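Local coordinates for protein arylalkylamine N-Acetyltransferase 2 (Aedes aegypti, PDB 4FD5) that probably transfers acyl groups from acyl-CoA donors, such as acetyl-CoA, to the amines of arylalkylamines such as dopamine and serotonin, at residues Ile23-Gln28 and Ser137-Phe142; Val64-Ile69 and Ala79-Leu84; Ile130-Ile135 and Lys168-Gly173. One frame throughout, in Å; residues are numbered along the deposited sequence.

Interaction 1: residues Ile23-Gln28 and Ser137-Phe142; sequences IEHLRQ and SVDSRF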
loop_
_atom_site.group_PDB
_atom_site.type_symbol
_atom_site.label_atom_id
_atom_site.label_comp_id
_atom_site.label_asym_id
_atom_site.label_seq_id
_atom_site.Cartn_x
_atom_site.Cartn_y
_atom_site.Cartn_z
ATOM N N ILE A 23 2.349 -13.911 -0.182
ATOM C CA ILE A 23 2.139 -13.528 -1.556
ATOM C C ILE A 23 0.920 -14.255 -2.132
ATOM O O ILE A 23 0.121 -13.663 -2.853
ATOM C CB ILE A 23 3.417 -13.722 -2.385
ATOM C CG1 ILE A 23 4.451 -12.682 -1.940
ATOM C CG2 ILE A 23 3.096 -13.591 -3.878
ATOM C CD1 ILE A 23 5.852 -12.924 -2.434
ATOM N N GLU A 24 0.747 -15.526 -1.756
ATOM C CA GLU A 24 -0.444 -16.263 -2.152
ATOM C C GLU A 24 -1.707 -15.570 -1.613
ATOM O O GLU A 24 -2.675 -15.395 -2.359
ATOM C CB GLU A 24 -0.364 -17.721 -1.690
ATOM C CG GLU A 24 -1.551 -18.584 -2.101
ATOM C CD GLU A 24 -1.737 -18.725 -3.614
ATOM O OE1 GLU A 24 -0.808 -18.439 -4.398
ATOM O OE2 GLU A 24 -2.846 -19.134 -4.019
ATOM N N HIS A 25 -1.678 -15.139 -0.349
ATOM C CA HIS A 25 -2.825 -14.408 0.219
ATOM C C HIS A 25 -3.123 -13.231 -0.700
ATOM O O HIS A 25 -4.284 -13.012 -1.084
ATOM C CB HIS A 25 -2.549 -13.953 1.664
ATOM C CG HIS A 25 -3.399 -12.795 2.134
ATOM N ND1 HIS A 25 -4.643 -12.955 2.714
ATOM C CD2 HIS A 25 -3.165 -11.458 2.126
ATOM C CE1 HIS A 25 -5.140 -11.764 3.034
ATOM N NE2 HIS A 25 -4.263 -10.844 2.688
ATOM N N LEU A 26 -2.078 -12.507 -1.105
ATOM C CA LEU A 26 -2.311 -11.320 -1.929
ATOM C C LEU A 26 -2.929 -11.741 -3.268
ATOM O O LEU A 26 -3.941 -11.168 -3.708
ATOM C CB LEU A 26 -1.028 -10.487 -2.097
ATOM C CG LEU A 26 -0.493 -9.896 -0.778
ATOM C CD1 LEU A 26 0.870 -9.222 -0.945
ATOM C CD2 LEU A 26 -1.501 -8.910 -0.161
ATOM N N ARG A 27 -2.379 -12.794 -3.876
ATOM C CA ARG A 27 -2.878 -13.227 -5.172
ATOM C C ARG A 27 -4.344 -13.534 -5.062
ATOM O O ARG A 27 -5.105 -13.292 -5.997
ATOM C CB ARG A 27 -2.185 -14.500 -5.635
ATOM C CG ARG A 27 -0.781 -14.307 -6.090
ATOM C CD ARG A 27 -0.298 -15.556 -6.831
ATOM N NE ARG A 27 1.142 -15.504 -7.025
ATOM C CZ ARG A 27 2.025 -16.112 -6.235
ATOM N NH1 ARG A 27 1.616 -16.844 -5.200
ATOM N NH2 ARG A 27 3.324 -16.000 -6.486
ATOM N N GLN A 28 -4.738 -14.082 -3.919
ATOM C CA GLN A 28 -6.074 -14.630 -3.828
ATOM C C GLN A 28 -7.040 -13.566 -3.385
ATOM O O GLN A 28 -8.224 -13.621 -3.732
ATOM C CB GLN A 28 -6.131 -15.816 -2.866
ATOM C CG GLN A 28 -5.428 -17.063 -3.375
ATOM C CD GLN A 28 -6.108 -17.670 -4.588
ATOM O OE1 GLN A 28 -7.327 -17.547 -4.766
ATOM N NE2 GLN A 28 -5.324 -18.325 -5.434
ATOM N N SER A 137 -4.556 -5.565 3.791
ATOM C CA SER A 137 -5.391 -6.611 3.189
ATOM C C SER A 137 -5.932 -7.533 4.277
ATOM O O SER A 137 -5.181 -7.950 5.155
ATOM C CB SER A 137 -4.542 -7.432 2.198
ATOM O OG SER A 137 -5.305 -8.488 1.641
ATOM N N VAL A 138 -7.236 -7.825 4.249
ATOM C CA VAL A 138 -7.823 -8.754 5.209
ATOM C C VAL A 138 -8.693 -9.748 4.451
ATOM O O VAL A 138 -9.558 -9.350 3.672
ATOM C CB VAL A 138 -8.687 -8.021 6.264
ATOM C CG1 VAL A 138 -9.346 -9.035 7.234
ATOM C CG2 VAL A 138 -7.852 -7.008 7.016
ATOM N N ASP A 139 -8.423 -11.031 4.660
ATOM C CA ASP A 139 -9.146 -12.133 4.029
ATOM C C ASP A 139 -10.636 -12.041 4.392
ATOM O O ASP A 139 -10.974 -11.775 5.544
ATOM C CB ASP A 139 -8.552 -13.460 4.520
ATOM C CG ASP A 139 -9.120 -14.666 3.792
ATOM O OD1 ASP A 139 -10.342 -14.896 3.886
ATOM O OD2 ASP A 139 -8.344 -15.401 3.133
ATOM N N SER A 140 -11.514 -12.224 3.412
ATOM C CA SER A 140 -12.954 -12.069 3.653
ATOM C C SER A 140 -13.461 -12.926 4.814
ATOM O O SER A 140 -14.411 -12.534 5.504
ATOM C CB SER A 140 -13.767 -12.366 2.386
ATOM O OG SER A 140 -13.607 -13.723 1.991
ATOM N N ARG A 141 -12.851 -14.091 5.029
ATOM C CA ARG A 141 -13.263 -14.990 6.111
ATOM C C ARG A 141 -13.085 -14.332 7.481
ATOM O O ARG A 141 -13.768 -14.685 8.446
ATOM C CB ARG A 141 -12.481 -16.315 6.058
ATOM C CG ARG A 141 -12.664 -17.126 4.771
ATOM C CD ARG A 141 -11.692 -18.306 4.701
ATOM N NE ARG A 141 -10.320 -17.879 4.414
ATOM C CZ ARG A 141 -9.229 -18.580 4.717
ATOM N NH1 ARG A 141 -9.334 -19.752 5.330
ATOM N NH2 ARG A 141 -8.023 -18.107 4.405
ATOM N N PHE A 142 -12.176 -13.361 7.553
ATOM C CA PHE A 142 -11.741 -12.792 8.819
ATOM C C PHE A 142 -12.184 -11.347 9.025
ATOM O O PHE A 142 -11.748 -10.689 9.966
ATOM C CB PHE A 142 -10.206 -12.900 8.962
ATOM C CG PHE A 142 -9.710 -14.315 9.076
ATOM C CD1 PHE A 142 -9.329 -15.032 7.951
ATOM C CD2 PHE A 142 -9.629 -14.929 10.315
ATOM C CE1 PHE A 142 -8.874 -16.337 8.063
ATOM C CE2 PHE A 142 -9.172 -16.228 10.428
ATOM C CZ PHE A 142 -8.802 -16.928 9.301
HETATM O O HOH W 1 -5.731 -15.508 3.210
#
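The imidazole of His-25 turns its edge to residues 137-142: the backbone N of Asp-139 lies in the ring plane 3.7 Å from CE1 of His-25, and water 1 is in plane beside ND1. Ser-137 OG comes obliquely to NE2 of His-25 at 2.8 Å, a hydrogen bond in which either atom could donate. The second flat group, the guanidinium of Arg-141, carries CE1 of Phe-142 over the centre of one face, while Asp-139 OD2 and water 1 lie in its plane at the edge. With CG anti to the backbone N (chi1 158°), the His-25 ring reaches out from helix 19-29, and both of its nitrogens find partners. Water 1 completes the span, 2.8 Å from ND1 of His-25 and donating to Asp-139 OD2 at 2.6 Å. Arg-141 forms a salt bridge with Asp-139 through its NE and NH2 side, NE to OD1 and NH2 to OD2 (3.0 Å each), both coming from above the carboxylate plane. OD1 of Asp-139 also accepts from the backbone N of Arg-141 at 2.9 Å, through its anti lone pair, closing an Asx turn. Leu-26 adds a light apolar touch, its CD2 4.1 Å from CB of Ser-137. Ile-75 and Val-78 of strand 75-85 pack against His-25. The contact thus ties the first long helix of a GNAT fold to the end of strand 129-138. There Arg-141 opens an R-x-x-G-x-G sequence which, as in other family members, probably forms the loop for the CoA pyrophosphate.

Interaction 2: residues Val64-Ile69 and Ala79-Leu84; sequences VSIMAI and ALNGIL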
loop_
_atom_site.group_PDB
_atom_site.type_symbol
_atom_site.label_atom_id
_atom_site.label_comp_id
_atom_site.label_asym_id
_atom_site.label_seq_id
_atom_site.Cartn_x
_atom_site.Cartn_y
_atom_site.Cartn_z
ATOM N N VAL A 64 9.557 -5.052 8.123
ATOM C CA VAL A 64 8.667 -4.227 8.952
ATOM C C VAL A 64 7.195 -4.474 8.645
ATOM O O VAL A 64 6.338 -3.681 9.057
ATOM C CB VAL A 64 8.974 -2.704 8.881
ATOM C CG1 VAL A 64 10.317 -2.390 9.556
ATOM C CG2 VAL A 64 8.961 -2.202 7.444
ATOM N N SER A 65 6.898 -5.563 7.933
ATOM C CA SER A 65 5.506 -5.898 7.630
ATOM C C SER A 65 4.885 -6.726 8.753
ATOM O O SER A 65 5.585 -7.465 9.441
ATOM C CB SER A 65 5.415 -6.669 6.313
ATOM O OG SER A 65 5.942 -5.887 5.252
ATOM N N ILE A 66 3.563 -6.623 8.912
ATOM C CA ILE A 66 2.858 -7.336 9.983
ATOM C C ILE A 66 1.822 -8.282 9.379
ATOM O O ILE A 66 1.160 -7.931 8.412
ATOM C CB ILE A 66 2.095 -6.347 10.875
ATOM C CG1 ILE A 66 3.012 -5.232 11.383
ATOM C CG2 ILE A 66 1.399 -7.080 12.024
ATOM C CD1 ILE A 66 4.045 -5.685 12.330
ATOM N N MET A 67 1.711 -9.494 9.913
ATOM C CA MET A 67 0.616 -10.387 9.576
ATOM C C MET A 67 -0.254 -10.660 10.796
ATOM O O MET A 67 0.223 -10.694 11.953
ATOM C CB MET A 67 1.127 -11.723 9.010
ATOM C CG MET A 67 2.098 -12.428 9.918
ATOM S SD MET A 67 2.711 -13.929 9.121
ATOM C CE MET A 67 3.712 -14.594 10.466
ATOM N N ALA A 68 -1.542 -10.811 10.513
ATOM C CA ALA A 68 -2.488 -11.389 11.436
ATOM C C ALA A 68 -2.661 -12.833 11.008
ATOM O O ALA A 68 -3.061 -13.134 9.864
ATOM C CB ALA A 68 -3.829 -10.656 11.368
ATOM N N ILE A 69 -2.345 -13.719 11.944
ATOM C CA ILE A 69 -2.320 -15.145 11.669
ATOM C C ILE A 69 -3.199 -15.896 12.685
ATOM O O ILE A 69 -3.175 -15.608 13.880
ATOM C CB ILE A 69 -0.840 -15.635 11.615
ATOM C CG1 ILE A 69 -0.755 -17.069 11.116
ATOM C CG2 ILE A 69 -0.173 -15.482 12.943
ATOM C CD1 ILE A 69 0.656 -17.454 10.689
ATOM N N ALA A 79 -0.338 -6.182 6.709
ATOM C CA ALA A 79 0.066 -4.828 6.371
ATOM C C ALA A 79 1.482 -4.929 5.843
ATOM O O ALA A 79 2.405 -5.224 6.604
ATOM C CB ALA A 79 0.043 -3.943 7.599
ATOM N N LEU A 80 1.649 -4.735 4.540
ATOM C CA LEU A 80 2.991 -4.746 3.964
ATOM C C LEU A 80 3.479 -3.313 4.023
ATOM O O LEU A 80 2.853 -2.406 3.434
ATOM C CB LEU A 80 3.000 -5.254 2.525
ATOM C CG LEU A 80 3.249 -6.749 2.344
ATOM C CD1 LEU A 80 2.170 -7.548 3.006
ATOM C CD2 LEU A 80 3.409 -7.146 0.888
ATOM N N ASN A 81 4.613 -3.148 4.709
ATOM C CA ASN A 81 5.186 -1.843 5.001
ATOM C C ASN A 81 6.608 -1.770 4.490
ATOM O O ASN A 81 7.362 -2.742 4.591
ATOM C CB ASN A 81 5.201 -1.588 6.509
ATOM C CG ASN A 81 3.825 -1.719 7.137
ATOM O OD1 ASN A 81 2.832 -1.219 6.597
ATOM N ND2 ASN A 81 3.752 -2.416 8.261
ATOM N N GLY A 82 6.965 -0.622 3.928
ATOM C CA GLY A 82 8.322 -0.419 3.430
ATOM C C GLY A 82 8.997 0.794 4.030
ATOM O O GLY A 82 8.364 1.642 4.644
ATOM N N ILE A 83 10.311 0.885 3.852
ATOM C CA ILE A 83 11.051 2.029 4.364
ATOM C C ILE A 83 11.482 2.939 3.220
ATOM O O ILE A 83 12.147 2.486 2.295
ATOM C CB ILE A 83 12.300 1.570 5.136
ATOM C CG1 ILE A 83 11.887 0.593 6.236
ATOM C CG2 ILE A 83 13.008 2.785 5.737
ATOM C CD1 ILE A 83 13.056 -0.137 6.897
ATOM N N LEU A 84 11.072 4.206 3.280
ATOM C CA LEU A 84 11.481 5.211 2.305
ATOM C C LEU A 84 12.609 6.057 2.867
ATOM O O LEU A 84 12.513 6.557 3.982
ATOM C CB LEU A 84 10.312 6.138 1.987
ATOM C CG LEU A 84 9.177 5.533 1.177
ATOM C CD1 LEU A 84 7.999 6.490 1.193
ATOM C CD2 LEU A 84 9.633 5.248 -0.260
HETATM O O HOH W 2 8.544 -5.027 5.333
#
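Asn-81 reaches across to Val-64 where the hairpin of strands 66-69 and 75-85 begins to part. Its CB lies 3.9 Å from CG2 of Val-64 and already close to that residue's carbonyl oxygen. CG, anti to the carbonyl carbon (chi1 -56°), continues the side chain alongside the same oxygen. At the tip, ND2 of Asn-81 donates to Val-64 O at 3.0 Å in a nearly straight bond (167°) that runs in the plane of the amide but meets the carbonyl from somewhat outside its own plane. ND2 also bonds Ser-155 OG of helix 147-161, and OD1 rests against the backbone of Ile-133 in the next strand. Ser-65 takes up the other side of the exchange: its OG accepts from the backbone N of Asn-81 at 3.1 Å (165°). Water 2 accepts from Val-64 N at 3.0 Å and donates to Asn-81 O at 2.7 Å, and it is also hydrogen-bonded to Ser-65 OG. Two residues further into the hairpin, Ile-66 and Ala-79 form a regular antiparallel hydrogen-bonded pair, with Ile-66 N to Ala-79 O and Ala-79 N to Ile-66 O both at 2.9 Å. Their side chains lie on the face covered by helix 147-161, with Ser-155 touching both, whereas Leu-80 packs on helix 50-60 at the other face. Beyond Asn-81, CG2 of Val-64 packs on CG1 of Ile-83. Position 64 opposite 81 would be the next hydrogen-bonded pair, yet its direct backbone bonds are replaced by a serine hydroxyl, an asparagine amide and a water. Two polar side chains and a water thus satisfy these buried backbone groups beside the first regular pair of the hairpin.

Interaction 3: residues Ile130-Ile135 and Lys168-Gly173; sequences IFEIRI and KTDATG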
loop_
_atom_site.group_PDB
_atom_site.type_symbol
_atom_site.label_atom_id
_atom_site.label_comp_id
_atom_site.label_asym_id
_atom_site.label_seq_id
_atom_site.Cartn_x
_atom_site.Cartn_y
_atom_site.Cartn_z
ATOM N N ILE A 130 11.040 7.454 6.285
ATOM C CA ILE A 130 9.597 7.426 6.529
ATOM C C ILE A 130 9.091 5.999 6.426
ATOM O O ILE A 130 9.525 5.235 5.568
ATOM C CB ILE A 130 8.849 8.321 5.523
ATOM C CG1 ILE A 130 9.119 9.798 5.841
ATOM C CG2 ILE A 130 7.331 8.045 5.555
ATOM C CD1 ILE A 130 8.481 10.780 4.860
ATOM N N PHE A 131 8.145 5.656 7.296
ATOM C CA PHE A 131 7.573 4.315 7.343
ATOM C C PHE A 131 6.319 4.297 6.469
ATOM O O PHE A 131 5.342 4.986 6.780
ATOM C CB PHE A 131 7.230 4.004 8.801
ATOM C CG PHE A 131 6.837 2.572 9.066
ATOM C CD1 PHE A 131 5.554 2.127 8.796
ATOM C CD2 PHE A 131 7.733 1.698 9.667
ATOM C CE1 PHE A 131 5.176 0.801 9.073
ATOM C CE2 PHE A 131 7.370 0.375 9.958
ATOM C CZ PHE A 131 6.088 -0.078 9.664
ATOM N N GLU A 132 6.351 3.517 5.382
ATOM C CA GLU A 132 5.266 3.534 4.397
ATOM C C GLU A 132 4.385 2.284 4.430
ATOM O O GLU A 132 4.867 1.163 4.229
ATOM C CB GLU A 132 5.826 3.747 2.975
ATOM C CG GLU A 132 4.733 3.989 1.934
ATOM C CD GLU A 132 5.271 4.102 0.514
ATOM O OE1 GLU A 132 6.375 3.568 0.220
ATOM O OE2 GLU A 132 4.563 4.719 -0.318
ATOM N N ILE A 133 3.086 2.481 4.656
ATOM C CA ILE A 133 2.128 1.383 4.591
ATOM C C ILE A 133 1.765 1.225 3.120
ATOM O O ILE A 133 1.215 2.140 2.507
ATOM C CB ILE A 133 0.854 1.686 5.406
ATOM C CG1 ILE A 133 1.179 1.932 6.870
ATOM C CG2 ILE A 133 -0.149 0.531 5.305
ATOM C CD1 ILE A 133 0.132 2.791 7.578
ATOM N N ARG A 134 2.088 0.073 2.543
ATOM C CA ARG A 134 1.915 -0.125 1.109
ATOM C C ARG A 134 0.703 -0.958 0.753
ATOM O O ARG A 134 0.005 -0.649 -0.222
ATOM C CB ARG A 134 3.175 -0.736 0.497
ATOM C CG ARG A 134 4.340 0.212 0.632
ATOM C CD ARG A 134 5.619 -0.310 -0.033
ATOM N NE ARG A 134 6.631 0.736 0.057
ATOM C CZ ARG A 134 7.945 0.548 0.009
ATOM N NH1 ARG A 134 8.453 -0.669 -0.161
ATOM N NH2 ARG A 134 8.753 1.597 0.127
ATOM N N ILE A 135 0.485 -2.035 1.509
ATOM C CA ILE A 135 -0.702 -2.855 1.304
ATOM C C ILE A 135 -1.372 -3.121 2.640
ATOM O O ILE A 135 -0.694 -3.441 3.609
ATOM C CB ILE A 135 -0.352 -4.223 0.674
ATOM C CG1 ILE A 135 0.084 -4.024 -0.779
ATOM C CG2 ILE A 135 -1.543 -5.169 0.760
ATOM C CD1 ILE A 135 0.381 -5.333 -1.504
ATOM N N LYS A 168 3.432 7.064 6.383
ATOM C CA LYS A 168 2.844 7.574 5.143
ATOM C C LYS A 168 2.108 6.443 4.460
ATOM O O LYS A 168 2.534 5.297 4.546
ATOM C CB LYS A 168 3.975 8.082 4.232
ATOM C CG LYS A 168 3.591 8.426 2.791
ATOM C CD LYS A 168 4.852 8.776 1.990
ATOM C CE LYS A 168 4.529 9.299 0.587
ATOM N NZ LYS A 168 4.208 8.202 -0.361
ATOM N N THR A 169 1.000 6.745 3.786
ATOM C CA THR A 169 0.376 5.743 2.930
ATOM C C THR A 169 -0.239 6.414 1.702
ATOM O O THR A 169 -0.812 7.501 1.806
ATOM C CB THR A 169 -0.674 4.891 3.694
ATOM O OG1 THR A 169 -1.069 3.765 2.902
ATOM C CG2 THR A 169 -1.911 5.717 4.023
ATOM N N ASP A 170 -0.108 5.773 0.543
ATOM C CA ASP A 170 -0.733 6.273 -0.671
ATOM C C ASP A 170 -1.978 5.415 -0.880
ATOM O O ASP A 170 -1.930 4.358 -1.511
ATOM C CB ASP A 170 0.239 6.192 -1.862
ATOM C CG ASP A 170 1.525 7.003 -1.638
ATOM O OD1 ASP A 170 1.619 7.739 -0.624
ATOM O OD2 ASP A 170 2.455 6.885 -2.466
ATOM N N ALA A 171 -3.084 5.884 -0.312
ATOM C CA ALA A 171 -4.286 5.110 -0.154
ATOM C C ALA A 171 -5.175 5.307 -1.360
ATOM O O ALA A 171 -5.692 6.398 -1.586
ATOM C CB ALA A 171 -5.007 5.533 1.103
ATOM N N THR A 172 -5.328 4.245 -2.138
ATOM C CA THR A 172 -6.084 4.326 -3.383
ATOM C C THR A 172 -7.552 4.031 -3.180
ATOM O O THR A 172 -8.364 4.358 -4.046
ATOM C CB THR A 172 -5.539 3.332 -4.427
ATOM O OG1 THR A 172 -5.646 1.997 -3.911
ATOM C CG2 THR A 172 -4.083 3.638 -4.734
ATOM N N GLY A 173 -7.885 3.401 -2.056
ATOM C CA GLY A 173 -9.247 2.948 -1.813
ATOM C C GLY A 173 -9.909 3.557 -0.588
ATOM O O GLY A 173 -9.240 3.946 0.376
HETATM O O HOH W 3 1.625 3.558 0.132
#
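Glu-132 and Lys-168 lie side by side, pointing the same way from paired parallel strands, and OE2 of Glu-132 forms a salt bridge with NZ of Lys-168 at 3.5 Å. Between their backbones the strands are joined by Lys-168 N to Phe-131 O and Ile-133 N to Lys-168 O, both 2.9 Å. CG2 of Ile-130 packs on CB of Lys-168. Further on the strands separate: Ile-133 O is 4.3 Å from Asp-170 N, and water 3 bridges the two, donating to the oxygen and accepting from the nitrogen; it also donates to Glu-132 OE2. Thr-169 OG1, anti to its own backbone N (chi1 -169°), donates to the same Ile-133 O at 2.8 Å. This parting of strands 129-138 and 166-171, the two strands of a beta-alpha-beta crossover through helix 147-161, is the V-shaped splay of the GNAT fold, where family members seat the acyl-CoA. A classic beta bulge, Arg-134 and Ile-135 facing Leu-80, falls at the same level. In the next shell, NZ of Lys-168, turned by a bend at its last torsion (chi4 -79°), forms a salt bridge with OD1 of Asp-170 at 2.6 Å. It probably eases the closeness of the Glu-132 and Asp-170 carboxylates. Arg-134 completes this four-residue salt-bridge network, NE and NH2 together on Glu-132 OE1 and NH1 bonded to Thr-59, while Asn-116 bonds both Lys-168 NZ and Asp-170 OD2.

In the fold
All three interactions meet on one mixed sheet, in which strands 66-69, 75-85, 129-138 and 166-171 are consecutive neighbours. Interaction 2 is nested within the chain loop closed by interaction 1 and is complete before interaction 3 begins, whereas interactions 1 and 3 interlock along the chain and share strand 129-138. Centres of interactions 2 and 3 lie about 11 Å apart, joined by probable backbone hydrogen bonds between Leu-80 and Arg-134 and between Gly-82 and Glu-132. Interaction 1 is about 14 Å from interaction 2 and 18 Å from interaction 3, centre to centre. Leu-26 packs on Leu-80 and Ile-135, joining helix 19-29 to the sheet beside the acyltransferase's splayed strands.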